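Local coordinates for protein RnfH (Haemophilus influenzae, PDB 2HJ1) that is of unknown function but belongs to the RnfH family of ubiquitin-like proteins and forms a three-dimensional domain-swapped dimer, at the interface of chains A and B. Coordinates in Å, arbitrary orientation; residue numbers count along the deposited sequence, not the author numbering. Chains: chain A/B, Hypothetical protein.

Contact 1: the interface of chains A and B. Residues chain A 13, 15, 36-39, 41-42; chain B 69-70, 72-74, 80.
The side chain of B:Leu74 enters the hydrophobic core of chain A, filling the angle between strand 12-21 and helix 38-45. Its CG lies beside its own backbone N (chi1 -69°), which aims the isobutyl group inward. CB lies beside the carbonyl oxygen of A:Ile36 and near the CD1 tip of A:Ile13, with CG a little farther from that oxygen. The two methyls then part. B:Leu74 CD1 presses on A:Ala41 CB at 3.5 Å, a tight fit, and also touches CG2 of A:Ile36, whose side chain runs alongside it, and the CD1 tip of A:Ile15, which crosses it at about a right angle. B:Leu74 CD2 turns to A:Val38 CG2, 4.1 Å away.

B:Ile80 CD1 approaches the same alanine, 3.8 Å from A:Ala41 CB, while the B:Ile80 and A:Val38 side chains slide past each other in opposite directions, CD1 near CG1. That CG1, anti to the backbone N (chi1 173°), also meets CD2 of B:Leu70. B:Leu70 in turn crosses A:Gln39, CB against CB.

The backbone fixes this packing. B:Leu74 N donates to A:Ile36 O at 2.8 Å in a nearly straight bond along the C=O axis, and A:Thr37 pairs with B:Val73 in an antiparallel bridge. At the first turn of helix 38-45, A:Val38 N donates to B:Asp72 O at 3.0 Å, nearly along the C=O axis but bent at the hydrogen (144°). A:Gln39 N donates to an in-plane lone pair of B:Leu70 O at 2.9 Å. Amides at the helix start thus find acceptors in the partner chain. The site seats the exchanged segment in the core of chain A, as expected of a domain-swapped dimer.

Contact 2: the interface of chains A and B. Residues chain A 13-16, 65-66; chain B 75-78.
Backbone pairing sets the frame of this site, where loop 75-78 of chain B runs between strand 12-21 and the end of strand 60-65 of chain A. B:Gly77 N donates to A:Asn14 O at 2.7 Å, nearly along the C=O axis. A:Glu16 N donates to B:Asp78 O at 3.0 Å in the carbonyl plane. B:Gly77 has a positive phi (84°), which turns the chain between these two bonds.

Side-chain hydrogen bonds complete the grip on A:Asn14. The carboxylate of B:Glu76 holds both its backbone N and its amide. B:Glu76 OE2 receives A:Asn14 N at 2.9 Å from above the carboxylate plane. B:Glu76 OE1 instead offers its syn lone pair to A:Asn14 ND2 at 3.2 Å, in the plane of the asparagine amide. The two side chains lie side by side and point the same way, with amide and carboxylate planes almost perpendicular (88°). A bend at chi2 (63°) curls B:Glu76 back towards the strand. Across the loop, the hydroxyl OG of A:Ser65 donates to OD1 of B:Asp78 at 2.7 Å, above the carboxylate plane. B:Asp78 OD2 accepts B:Lys75 N at 2.8 Å within the loop, again from above the plane, so both carboxylate oxygens are held, which probably stabilises the bend of the loop.

Water extends the contact to A:Arg66. Water 1 links its N to B:Glu76 O and B:Asp78 OD1, and water 2 joins A:Arg66 O to B:Gly77 O.

Apolar contact is modest: A:Ile13 slides past B:Glu76 in the opposite direction, A:Ile13 CB lying 4.0 Å from B:Glu76 CA, while its CD1 rests near B:Lys75. The site fastens the swapped loop of chain B between two strands of chain A, anchoring the domain-swapped dimer mainly through polar bonds.

Contact 1: the interface of chains A and B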
# COMPACT_ATOMS: atom_id res chain seq x y z
N ILE A 13 11.31 8.24 -12.23
CA ILE A 13 10.57 7.03 -11.81
C ILE A 13 9.13 7.10 -12.28
O ILE A 13 8.61 8.18 -12.49
CB ILE A 13 10.64 6.76 -10.28
CG1 ILE A 13 10.17 8.00 -9.48
CG2 ILE A 13 12.03 6.25 -9.87
CD1 ILE A 13 9.77 7.73 -8.03
N ILE A 15 5.23 6.56 -11.43
CA ILE A 15 4.32 6.46 -10.29
C ILE A 15 2.92 6.66 -10.76
O ILE A 15 2.67 7.11 -11.88
CB ILE A 15 4.61 7.54 -9.19
CG1 ILE A 15 4.46 8.97 -9.75
CG2 ILE A 15 5.96 7.27 -8.55
CD1 ILE A 15 4.34 10.07 -8.70
N ILE A 36 11.57 12.48 -5.20
CA ILE A 36 10.36 13.26 -4.93
C ILE A 36 9.56 12.69 -3.71
O ILE A 36 9.49 11.46 -3.52
CB ILE A 36 9.48 13.35 -6.24
CG1 ILE A 36 8.36 14.36 -6.13
CG2 ILE A 36 8.88 12.01 -6.63
CD1 ILE A 36 7.50 14.44 -7.40
N THR A 37 8.99 13.58 -2.89
CA THR A 37 8.13 13.18 -1.78
C THR A 37 6.72 12.98 -2.26
O THR A 37 6.37 13.39 -3.36
CB THR A 37 8.11 14.23 -0.65
OG1 THR A 37 7.56 15.47 -1.14
CG2 THR A 37 9.53 14.44 -0.07
N VAL A 38 5.90 12.31 -1.45
CA VAL A 38 4.48 12.14 -1.78
C VAL A 38 3.81 13.50 -2.02
O VAL A 38 3.05 13.66 -2.97
CB VAL A 38 3.73 11.42 -0.62
CG1 VAL A 38 2.23 11.38 -0.89
CG2 VAL A 38 4.35 10.01 -0.40
N GLN A 39 4.09 14.48 -1.16
CA GLN A 39 3.41 15.77 -1.26
C GLN A 39 3.76 16.47 -2.56
O GLN A 39 2.89 17.10 -3.18
CB GLN A 39 3.85 16.68 -0.11
CG GLN A 39 2.92 17.86 0.24
CD GLN A 39 3.25 18.41 1.65
OE1 GLN A 39 2.46 18.31 2.56
NE2 GLN A 39 4.46 18.91 1.81
N ALA A 41 4.70 15.11 -5.37
CA ALA A 41 4.01 14.39 -6.42
C ALA A 41 2.56 14.84 -6.50
O ALA A 41 2.04 15.06 -7.59
CB ALA A 41 4.11 12.83 -6.20
N ILE A 42 1.90 14.99 -5.36
CA ILE A 42 0.49 15.37 -5.37
C ILE A 42 0.30 16.79 -5.92
O ILE A 42 -0.53 17.03 -6.81
CB ILE A 42 -0.11 15.32 -3.95
CG1 ILE A 42 -0.19 13.87 -3.46
CG2 ILE A 42 -1.45 16.05 -3.91
CD1 ILE A 42 -0.61 13.75 -1.99
N LYS B 69 3.61 9.81 6.08
CA LYS B 69 3.93 11.22 6.15
C LYS B 69 4.03 11.63 4.70
O LYS B 69 4.54 10.86 3.86
CB LYS B 69 5.26 11.39 6.87
CG LYS B 69 5.26 10.64 8.22
CD LYS B 69 6.31 11.16 9.16
CE LYS B 69 7.69 10.62 8.80
NZ LYS B 69 8.05 9.48 9.71
N LEU B 70 3.48 12.78 4.37
CA LEU B 70 3.59 13.28 2.99
C LEU B 70 5.01 13.67 2.56
O LEU B 70 5.27 13.97 1.41
CB LEU B 70 2.64 14.45 2.77
CG LEU B 70 1.17 14.11 3.02
CD1 LEU B 70 0.30 15.32 2.64
CD2 LEU B 70 0.72 12.82 2.33
N ASP B 72 7.44 11.42 2.92
CA ASP B 72 8.04 10.13 2.50
C ASP B 72 8.48 10.17 1.03
O ASP B 72 7.82 10.77 0.21
CB ASP B 72 7.04 8.97 2.68
CG ASP B 72 6.84 8.57 4.16
OD1 ASP B 72 7.51 9.13 5.09
OD2 ASP B 72 5.97 7.69 4.40
N VAL B 73 9.61 9.53 0.72
CA VAL B 73 10.17 9.55 -0.66
C VAL B 73 9.49 8.45 -1.50
O VAL B 73 9.33 7.33 -1.03
CB VAL B 73 11.75 9.46 -0.65
CG1 VAL B 73 12.32 9.22 -2.03
CG2 VAL B 73 12.33 10.76 -0.10
N LEU B 74 9.06 8.78 -2.71
CA LEU B 74 8.46 7.76 -3.58
C LEU B 74 9.51 6.89 -4.26
O LEU B 74 10.66 7.32 -4.44
CB LEU B 74 7.57 8.40 -4.64
CG LEU B 74 6.30 9.00 -4.05
CD1 LEU B 74 5.83 10.05 -5.01
CD2 LEU B 74 5.22 7.95 -3.83
N ILE B 80 0.01 6.31 -5.15
CA ILE B 80 -0.57 7.10 -4.09
C ILE B 80 -2.07 6.96 -4.24
O ILE B 80 -2.64 7.27 -5.30
CB ILE B 80 -0.18 8.60 -4.26
CG1 ILE B 80 1.35 8.78 -4.21
CG2 ILE B 80 -0.97 9.50 -3.27
CD1 ILE B 80 1.83 10.15 -4.68

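Contact 2: the interface of chains A and B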
# COMPACT_ATOMS: atom_id res chain seq x y z
N ILE A 13 11.31 8.24 -12.23
CA ILE A 13 10.57 7.03 -11.81
C ILE A 13 9.13 7.10 -12.28
O ILE A 13 8.61 8.18 -12.49
CB ILE A 13 10.64 6.76 -10.28
CG1 ILE A 13 10.17 8.00 -9.48
CG2 ILE A 13 12.03 6.25 -9.87
CD1 ILE A 13 9.77 7.73 -8.03
N ASN A 14 8.51 5.94 -12.45
CA ASN A 14 7.10 5.89 -12.86
C ASN A 14 6.23 5.69 -11.61
O ASN A 14 6.47 4.76 -10.83
CB ASN A 14 6.84 4.73 -13.83
CG ASN A 14 7.66 4.82 -15.11
OD1 ASN A 14 7.37 5.62 -16.01
ND2 ASN A 14 8.69 4.00 -15.19
N ILE A 15 5.23 6.56 -11.43
CA ILE A 15 4.32 6.46 -10.29
C ILE A 15 2.92 6.66 -10.76
O ILE A 15 2.67 7.11 -11.88
CB ILE A 15 4.61 7.54 -9.19
CG1 ILE A 15 4.46 8.97 -9.75
CG2 ILE A 15 5.96 7.27 -8.55
CD1 ILE A 15 4.34 10.07 -8.70
N GLU A 16 1.99 6.37 -9.87
CA GLU A 16 0.59 6.62 -10.16
C GLU A 16 -0.02 7.36 -9.01
O GLU A 16 0.47 7.27 -7.90
CB GLU A 16 -0.15 5.30 -10.37
CG GLU A 16 0.30 4.54 -11.63
CD GLU A 16 -0.45 3.24 -11.81
OE1 GLU A 16 -0.48 2.44 -10.85
OE2 GLU A 16 -1.05 3.04 -12.91
N SER A 65 3.14 -0.11 -2.72
CA SER A 65 4.47 -0.41 -3.25
C SER A 65 4.55 -1.90 -3.70
O SER A 65 4.13 -2.77 -2.95
CB SER A 65 5.54 -0.22 -2.18
OG SER A 65 5.61 1.15 -1.78
N ARG A 66 5.14 -2.14 -4.88
CA ARG A 66 5.40 -3.48 -5.40
C ARG A 66 6.45 -3.39 -6.50
O ARG A 66 6.35 -2.50 -7.35
CB ARG A 66 4.12 -4.11 -5.98
CG ARG A 66 4.30 -5.57 -6.43
CD ARG A 66 3.18 -5.99 -7.36
NE ARG A 66 3.65 -6.94 -8.37
CZ ARG A 66 2.85 -7.62 -9.19
NH1 ARG A 66 3.36 -8.46 -10.07
NH2 ARG A 66 1.54 -7.46 -9.11
N LYS B 75 9.10 5.68 -4.63
CA LYS B 75 9.94 4.73 -5.34
C LYS B 75 9.25 4.30 -6.63
O LYS B 75 8.03 4.49 -6.81
CB LYS B 75 10.26 3.54 -4.43
CG LYS B 75 11.35 3.87 -3.39
CD LYS B 75 11.35 2.97 -2.13
CE LYS B 75 12.16 1.63 -2.29
NZ LYS B 75 12.38 0.88 -0.98
N GLU B 76 10.04 3.75 -7.54
CA GLU B 76 9.54 3.20 -8.80
C GLU B 76 8.30 2.34 -8.61
O GLU B 76 8.31 1.41 -7.81
CB GLU B 76 10.66 2.36 -9.47
CG GLU B 76 10.23 1.57 -10.71
CD GLU B 76 9.78 2.47 -11.84
OE1 GLU B 76 9.01 1.99 -12.70
OE2 GLU B 76 10.18 3.66 -11.87
N GLY B 77 7.22 2.62 -9.35
CA GLY B 77 6.03 1.79 -9.24
C GLY B 77 5.05 2.11 -8.10
O GLY B 77 3.97 1.47 -7.98
N ASP B 78 5.40 3.08 -7.25
CA ASP B 78 4.49 3.47 -6.16
C ASP B 78 3.19 4.04 -6.71
O ASP B 78 3.19 4.74 -7.73
CB ASP B 78 5.13 4.47 -5.21
CG ASP B 78 6.03 3.81 -4.17
OD1 ASP B 78 6.05 2.55 -4.02
OD2 ASP B 78 6.76 4.57 -3.49
O HOH W 1 6.77 0.42 -5.59
O HOH W 2 3.88 -1.38 -8.41

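The centres of the C-alpha atoms of contact 1 and contact 2 lie about 9 Å apart, and both use A:Ile13 and A:Ile15 of strand 12-21. On the chain B side they follow directly along the sequence, contact 1 reaching B:Leu74 and contact 2 starting at B:Lys75, before B:Ile80 in strand 79-83 returns to contact 1. One continuous stretch is therefore held by apolar packing together with backbone bonds in contact 1 and by a mainly polar clasp in contact 2. Two-fold symmetry repeats both with the chains exchanged, so each subunit lends this stretch to the other, consistent with reciprocal domain swapping.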